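Local coordinates for Dps family protein (Staphylococcus aureus subsp. aureus, PDB 2D5K), which probably binds and oxidises iron inside a twelve-subunit ferritin-like shell, as Dps proteins do, and is linked to nucleoid compaction in staphylococci, at residues W19-H30 with F45-V56. Sequence-based numbering, arbitrary orientation.
Sequences WTVAYTKLHNFH and FEELYNEASQYV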
loop_
_atom_site.group_PDB
_atom_site.type_symbol
_atom_site.label_atom_id
_atom_site.label_comp_id
_atom_site.label_asym_id
_atom_site.label_seq_id
_atom_site.Cartn_x
_atom_site.Cartn_y
_atom_site.Cartn_z
ATOM N N TRP B 19 -30.355 -10.975 -8.149
ATOM C CA TRP B 19 -29.040 -10.420 -8.390
ATOM C C TRP B 19 -28.183 -11.177 -9.389
ATOM O O TRP B 19 -27.261 -10.608 -9.972
ATOM C CB TRP B 19 -28.326 -10.212 -7.054
ATOM C CG TRP B 19 -29.032 -9.145 -6.254
ATOM C CD1 TRP B 19 -29.996 -9.329 -5.299
ATOM C CD2 TRP B 19 -28.911 -7.728 -6.430
ATOM N NE1 TRP B 19 -30.486 -8.112 -4.876
ATOM C CE2 TRP B 19 -29.836 -7.115 -5.555
ATOM C CE3 TRP B 19 -28.112 -6.917 -7.247
ATOM C CZ2 TRP B 19 -29.984 -5.726 -5.472
ATOM C CZ3 TRP B 19 -28.259 -5.533 -7.166
ATOM C CH2 TRP B 19 -29.190 -4.955 -6.282
ATOM N N THR B 20 -28.491 -12.447 -9.605
ATOM C CA THR B 20 -27.742 -13.206 -10.595
ATOM C C THR B 20 -28.203 -12.672 -11.953
ATOM O O THR B 20 -27.393 -12.443 -12.848
ATOM C CB THR B 20 -28.027 -14.713 -10.490
ATOM O OG1 THR B 20 -27.510 -15.206 -9.244
ATOM C CG2 THR B 20 -27.358 -15.464 -11.632
ATOM N N VAL B 21 -29.507 -12.458 -12.098
ATOM C CA VAL B 21 -30.035 -11.923 -13.350
ATOM C C VAL B 21 -29.544 -10.489 -13.533
ATOM O O VAL B 21 -29.118 -10.105 -14.626
ATOM C CB VAL B 21 -31.577 -11.939 -13.374
ATOM C CG1 VAL B 21 -32.084 -11.308 -14.661
ATOM C CG2 VAL B 21 -32.083 -13.373 -13.263
ATOM N N ALA B 22 -29.592 -9.702 -12.459
ATOM C CA ALA B 22 -29.146 -8.311 -12.513
ATOM C C ALA B 22 -27.668 -8.224 -12.875
ATOM O O ALA B 22 -27.243 -7.304 -13.574
ATOM C CB ALA B 22 -29.393 -7.628 -11.175
ATOM N N TYR B 23 -26.888 -9.186 -12.394
ATOM C CA TYR B 23 -25.453 -9.221 -12.670
ATOM C C TYR B 23 -25.198 -9.150 -14.175
ATOM O O TYR B 23 -24.364 -8.372 -14.644
ATOM C CB TYR B 23 -24.851 -10.509 -12.103
ATOM C CG TYR B 23 -23.369 -10.657 -12.349
ATOM C CD1 TYR B 23 -22.438 -9.928 -11.606
ATOM C CD2 TYR B 23 -22.895 -11.521 -13.333
ATOM C CE1 TYR B 23 -21.067 -10.061 -11.839
ATOM C CE2 TYR B 23 -21.533 -11.660 -13.575
ATOM C CZ TYR B 23 -20.626 -10.932 -12.827
ATOM O OH TYR B 23 -19.279 -11.079 -13.070
ATOM N N THR B 24 -25.921 -9.966 -14.930
ATOM C CA THR B 24 -25.760 -9.985 -16.379
ATOM C C THR B 24 -26.437 -8.785 -17.042
ATOM O O THR B 24 -25.921 -8.243 -18.021
ATOM C CB THR B 24 -26.287 -11.314 -16.967
ATOM O OG1 THR B 24 -25.380 -12.368 -16.614
ATOM C CG2 THR B 24 -26.393 -11.243 -18.490
ATOM N N LYS B 25 -27.577 -8.350 -16.515
ATOM C CA LYS B 25 -28.235 -7.193 -17.111
ATOM C C LYS B 25 -27.337 -5.972 -16.959
ATOM O O LYS B 25 -27.288 -5.114 -17.844
ATOM C CB LYS B 25 -29.601 -6.918 -16.466
ATOM C CG LYS B 25 -30.271 -5.686 -17.066
ATOM C CD LYS B 25 -31.793 -5.739 -17.033
ATOM C CE LYS B 25 -32.352 -5.521 -15.651
ATOM N NZ LYS B 25 -33.845 -5.385 -15.707
ATOM N N LEU B 26 -26.615 -5.897 -15.844
ATOM C CA LEU B 26 -25.715 -4.774 -15.610
ATOM C C LEU B 26 -24.517 -4.837 -16.554
ATOM O O LEU B 26 -23.953 -3.807 -16.899
ATOM C CB LEU B 26 -25.259 -4.743 -14.148
ATOM C CG LEU B 26 -26.324 -4.233 -13.172
ATOM C CD1 LEU B 26 -25.954 -4.614 -11.744
ATOM C CD2 LEU B 26 -26.458 -2.722 -13.308
ATOM N N HIS B 27 -24.119 -6.040 -16.965
ATOM C CA HIS B 27 -23.019 -6.167 -17.915
ATOM C C HIS B 27 -23.528 -5.648 -19.253
ATOM O O HIS B 27 -22.827 -4.933 -19.965
ATOM C CB HIS B 27 -22.581 -7.626 -18.078
ATOM C CG HIS B 27 -21.515 -8.044 -17.117
ATOM N ND1 HIS B 27 -21.766 -8.291 -15.785
ATOM C CD2 HIS B 27 -20.185 -8.234 -17.292
ATOM C CE1 HIS B 27 -20.636 -8.617 -15.181
ATOM N NE2 HIS B 27 -19.662 -8.590 -16.073
ATOM N N ASN B 28 -24.762 -6.017 -19.581
ATOM C CA ASN B 28 -25.390 -5.586 -20.825
ATOM C C ASN B 28 -25.405 -4.059 -20.889
ATOM O O ASN B 28 -24.986 -3.466 -21.885
ATOM C CB ASN B 28 -26.818 -6.142 -20.895
ATOM C CG ASN B 28 -27.552 -5.730 -22.159
ATOM O OD1 ASN B 28 -27.758 -4.544 -22.410
ATOM N ND2 ASN B 28 -27.955 -6.716 -22.962
ATOM N N PHE B 29 -25.873 -3.417 -19.821
ATOM C CA PHE B 29 -25.927 -1.958 -19.798
ATOM C C PHE B 29 -24.516 -1.372 -19.842
ATOM O O PHE B 29 -24.275 -0.356 -20.486
ATOM C CB PHE B 29 -26.686 -1.470 -18.557
ATOM C CG PHE B 29 -28.173 -1.757 -18.596
ATOM C CD1 PHE B 29 -28.753 -2.384 -19.700
ATOM C CD2 PHE B 29 -28.991 -1.398 -17.527
ATOM C CE1 PHE B 29 -30.124 -2.650 -19.738
ATOM C CE2 PHE B 29 -30.363 -1.659 -17.555
ATOM C CZ PHE B 29 -30.928 -2.288 -18.667
ATOM N N HIS B 30 -23.592 -2.033 -19.153
ATOM C CA HIS B 30 -22.188 -1.631 -19.103
ATOM C C HIS B 30 -21.603 -1.615 -20.522
ATOM O O HIS B 30 -20.829 -0.727 -20.877
ATOM C CB HIS B 30 -21.445 -2.633 -18.200
ATOM C CG HIS B 30 -19.948 -2.565 -18.267
ATOM N ND1 HIS B 30 -19.219 -1.518 -17.745
ATOM C CD2 HIS B 30 -19.040 -3.474 -18.699
ATOM C CE1 HIS B 30 -17.928 -1.787 -17.846
ATOM N NE2 HIS B 30 -17.793 -2.967 -18.421
ATOM N N PHE B 45 -22.097 1.143 -13.854
ATOM C CA PHE B 45 -22.715 -0.164 -14.044
ATOM C C PHE B 45 -21.782 -1.291 -13.610
ATOM O O PHE B 45 -22.244 -2.333 -13.144
ATOM C CB PHE B 45 -23.149 -0.358 -15.504
ATOM C CG PHE B 45 -24.267 0.563 -15.931
ATOM C CD1 PHE B 45 -25.250 0.956 -15.026
ATOM C CD2 PHE B 45 -24.341 1.027 -17.239
ATOM C CE1 PHE B 45 -26.290 1.800 -15.419
ATOM C CE2 PHE B 45 -25.376 1.869 -17.641
ATOM C CZ PHE B 45 -26.351 2.256 -16.728
ATOM N N GLU B 46 -20.474 -1.088 -13.754
ATOM C CA GLU B 46 -19.517 -2.111 -13.332
ATOM C C GLU B 46 -19.470 -2.165 -11.809
ATOM O O GLU B 46 -19.416 -3.241 -11.220
ATOM C CB GLU B 46 -18.113 -1.821 -13.872
ATOM C CG GLU B 46 -17.124 -2.940 -13.537
ATOM C CD GLU B 46 -15.762 -2.764 -14.178
ATOM O OE1 GLU B 46 -15.688 -2.207 -15.294
ATOM O OE2 GLU B 46 -14.763 -3.207 -13.570
ATOM N N GLU B 47 -19.492 -1.003 -11.169
ATOM C CA GLU B 47 -19.470 -0.962 -9.712
ATOM C C GLU B 47 -20.700 -1.709 -9.207
ATOM O O GLU B 47 -20.641 -2.443 -8.220
ATOM C CB GLU B 47 -19.489 0.487 -9.218
ATOM C CG GLU B 47 -18.391 1.354 -9.834
ATOM C CD GLU B 47 -18.345 2.762 -9.258
ATOM O OE1 GLU B 47 -19.422 3.348 -9.016
ATOM O OE2 GLU B 47 -17.229 3.288 -9.061
ATOM N N LEU B 48 -21.817 -1.527 -9.905
ATOM C CA LEU B 48 -23.055 -2.191 -9.531
ATOM C C LEU B 48 -23.012 -3.704 -9.715
ATOM O O LEU B 48 -23.481 -4.434 -8.841
ATOM C CB LEU B 48 -24.235 -1.601 -10.315
ATOM C CG LEU B 48 -24.600 -0.174 -9.892
ATOM C CD1 LEU B 48 -25.629 0.410 -10.846
ATOM C CD2 LEU B 48 -25.137 -0.194 -8.461
ATOM N N TYR B 49 -22.474 -4.206 -10.827
ATOM C CA TYR B 49 -22.461 -5.654 -10.936
ATOM C C TYR B 49 -21.430 -6.281 -10.005
ATOM O O TYR B 49 -21.600 -7.419 -9.583
ATOM C CB TYR B 49 -22.324 -6.161 -12.394
ATOM C CG TYR B 49 -21.083 -5.825 -13.207
ATOM C CD1 TYR B 49 -19.805 -6.230 -12.805
ATOM C CD2 TYR B 49 -21.210 -5.192 -14.443
ATOM C CE1 TYR B 49 -18.685 -6.014 -13.635
ATOM C CE2 TYR B 49 -20.109 -4.972 -15.269
ATOM C CZ TYR B 49 -18.854 -5.384 -14.865
ATOM O OH TYR B 49 -17.781 -5.161 -15.705
ATOM N N ASN B 50 -20.381 -5.541 -9.654
ATOM C CA ASN B 50 -19.401 -6.088 -8.718
ATOM C C ASN B 50 -20.099 -6.216 -7.362
ATOM O O ASN B 50 -19.883 -7.176 -6.618
ATOM C CB ASN B 50 -18.180 -5.174 -8.591
ATOM C CG ASN B 50 -17.225 -5.308 -9.763
ATOM O OD1 ASN B 50 -17.167 -6.352 -10.416
ATOM N ND2 ASN B 50 -16.456 -4.256 -10.025
ATOM N N GLU B 51 -20.954 -5.248 -7.049
ATOM C CA GLU B 51 -21.687 -5.283 -5.795
ATOM C C GLU B 51 -22.713 -6.411 -5.841
ATOM O O GLU B 51 -22.944 -7.092 -4.844
ATOM C CB GLU B 51 -22.373 -3.938 -5.550
ATOM C CG GLU B 51 -23.321 -3.925 -4.373
ATOM C CD GLU B 51 -23.638 -2.516 -3.911
ATOM O OE1 GLU B 51 -23.729 -1.614 -4.770
ATOM O OE2 GLU B 51 -23.803 -2.312 -2.689
ATOM N N ALA B 52 -23.319 -6.613 -7.007
ATOM C CA ALA B 52 -24.307 -7.671 -7.172
ATOM C C ALA B 52 -23.679 -9.030 -6.895
ATOM O O ALA B 52 -24.286 -9.882 -6.239
ATOM C CB ALA B 52 -24.879 -7.644 -8.588
ATOM N N SER B 53 -22.464 -9.236 -7.398
ATOM C CA SER B 53 -21.776 -10.509 -7.195
ATOM C C SER B 53 -21.517 -10.747 -5.711
ATOM O O SER B 53 -21.590 -11.880 -5.242
ATOM C CB SER B 53 -20.452 -10.539 -7.974
ATOM O OG SER B 53 -19.542 -9.555 -7.505
ATOM N N GLN B 54 -21.215 -9.680 -4.975
ATOM C CA GLN B 54 -20.970 -9.802 -3.541
ATOM C C GLN B 54 -22.240 -10.262 -2.824
ATOM O O GLN B 54 -22.176 -11.092 -1.911
ATOM C CB GLN B 54 -20.506 -8.468 -2.953
ATOM C CG GLN B 54 -19.198 -7.951 -3.529
ATOM C CD GLN B 54 -18.717 -6.694 -2.834
ATOM O OE1 GLN B 54 -19.411 -5.673 -2.813
ATOM N NE2 GLN B 54 -17.521 -6.761 -2.256
ATOM N N TYR B 55 -23.392 -9.726 -3.237
ATOM C CA TYR B 55 -24.667 -10.105 -2.629
ATOM C C TYR B 55 -24.984 -11.563 -2.892
ATOM O O TYR B 55 -25.392 -12.295 -1.991
ATOM C CB TYR B 55 -25.827 -9.272 -3.185
ATOM C CG TYR B 55 -25.845 -7.832 -2.753
ATOM C CD1 TYR B 55 -25.510 -7.470 -1.450
ATOM C CD2 TYR B 55 -26.233 -6.828 -3.642
ATOM C CE1 TYR B 55 -25.557 -6.143 -1.041
ATOM C CE2 TYR B 55 -26.285 -5.499 -3.242
ATOM C CZ TYR B 55 -25.946 -5.165 -1.942
ATOM O OH TYR B 55 -25.991 -3.854 -1.542
ATOM N N VAL B 56 -24.819 -11.972 -4.145
ATOM C CA VAL B 56 -25.096 -13.342 -4.535
ATOM C C VAL B 56 -24.324 -14.334 -3.672
ATOM O O VAL B 56 -24.885 -15.326 -3.202
ATOM C CB VAL B 56 -24.751 -13.571 -6.027
ATOM C CG1 VAL B 56 -24.816 -15.053 -6.363
ATOM C CG2 VAL B 56 -25.737 -12.806 -6.900
HETATM O O HOH W 1 -17.707 -9.611 -11.266
HETATM O O HOH W 2 -14.859 -2.800 -18.086
#
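Helices 5-32 and 38-65 of the Dps four-helix bundle run antiparallel here, the axes of 19-30 and 45-56 approaching to 8.7 Å at 166°, with Tyr23 and Tyr49 meeting at the closest CA pair. Tyr49 is the knob, set among Tyr23, Leu26, His27 and His30. With CG between its backbone N and carbonyl carbon (chi1 62°), its ring lies face to face with the His27 imidazole, centroids 3.6 Å apart and planes at 14°, while CA of Glu46 backs the opposite face. The imidazole's rotation is fixed by a nearly straight 2.8 Å hydrogen bond from His27 ND1 to Tyr23 O, which also accepts the backbone N of His27 from its other face. Tyr49 also turns its edge perpendicularly to the face of His30, whose ring is steadied by a bond from ND1 to His42 O and stacking on His42. Toward the bundle core, Leu26 CD1 packs 3.8 Å from Leu48 CB, and Phe29 CB sits over the Phe45 ring. At the far end Tyr55 points its edge at the Trp19 face, and Ala52 CB lies at that indole's rim. Tyr23 meets Tyr23 of a second subunit. His30, with Asp57 and Glu61 of that subunit beside it, is placed as in the inter-subunit ferroxidase site of Dps relatives; a water lies 3.0 Å from both His30 NE2 and Glu46 OE1.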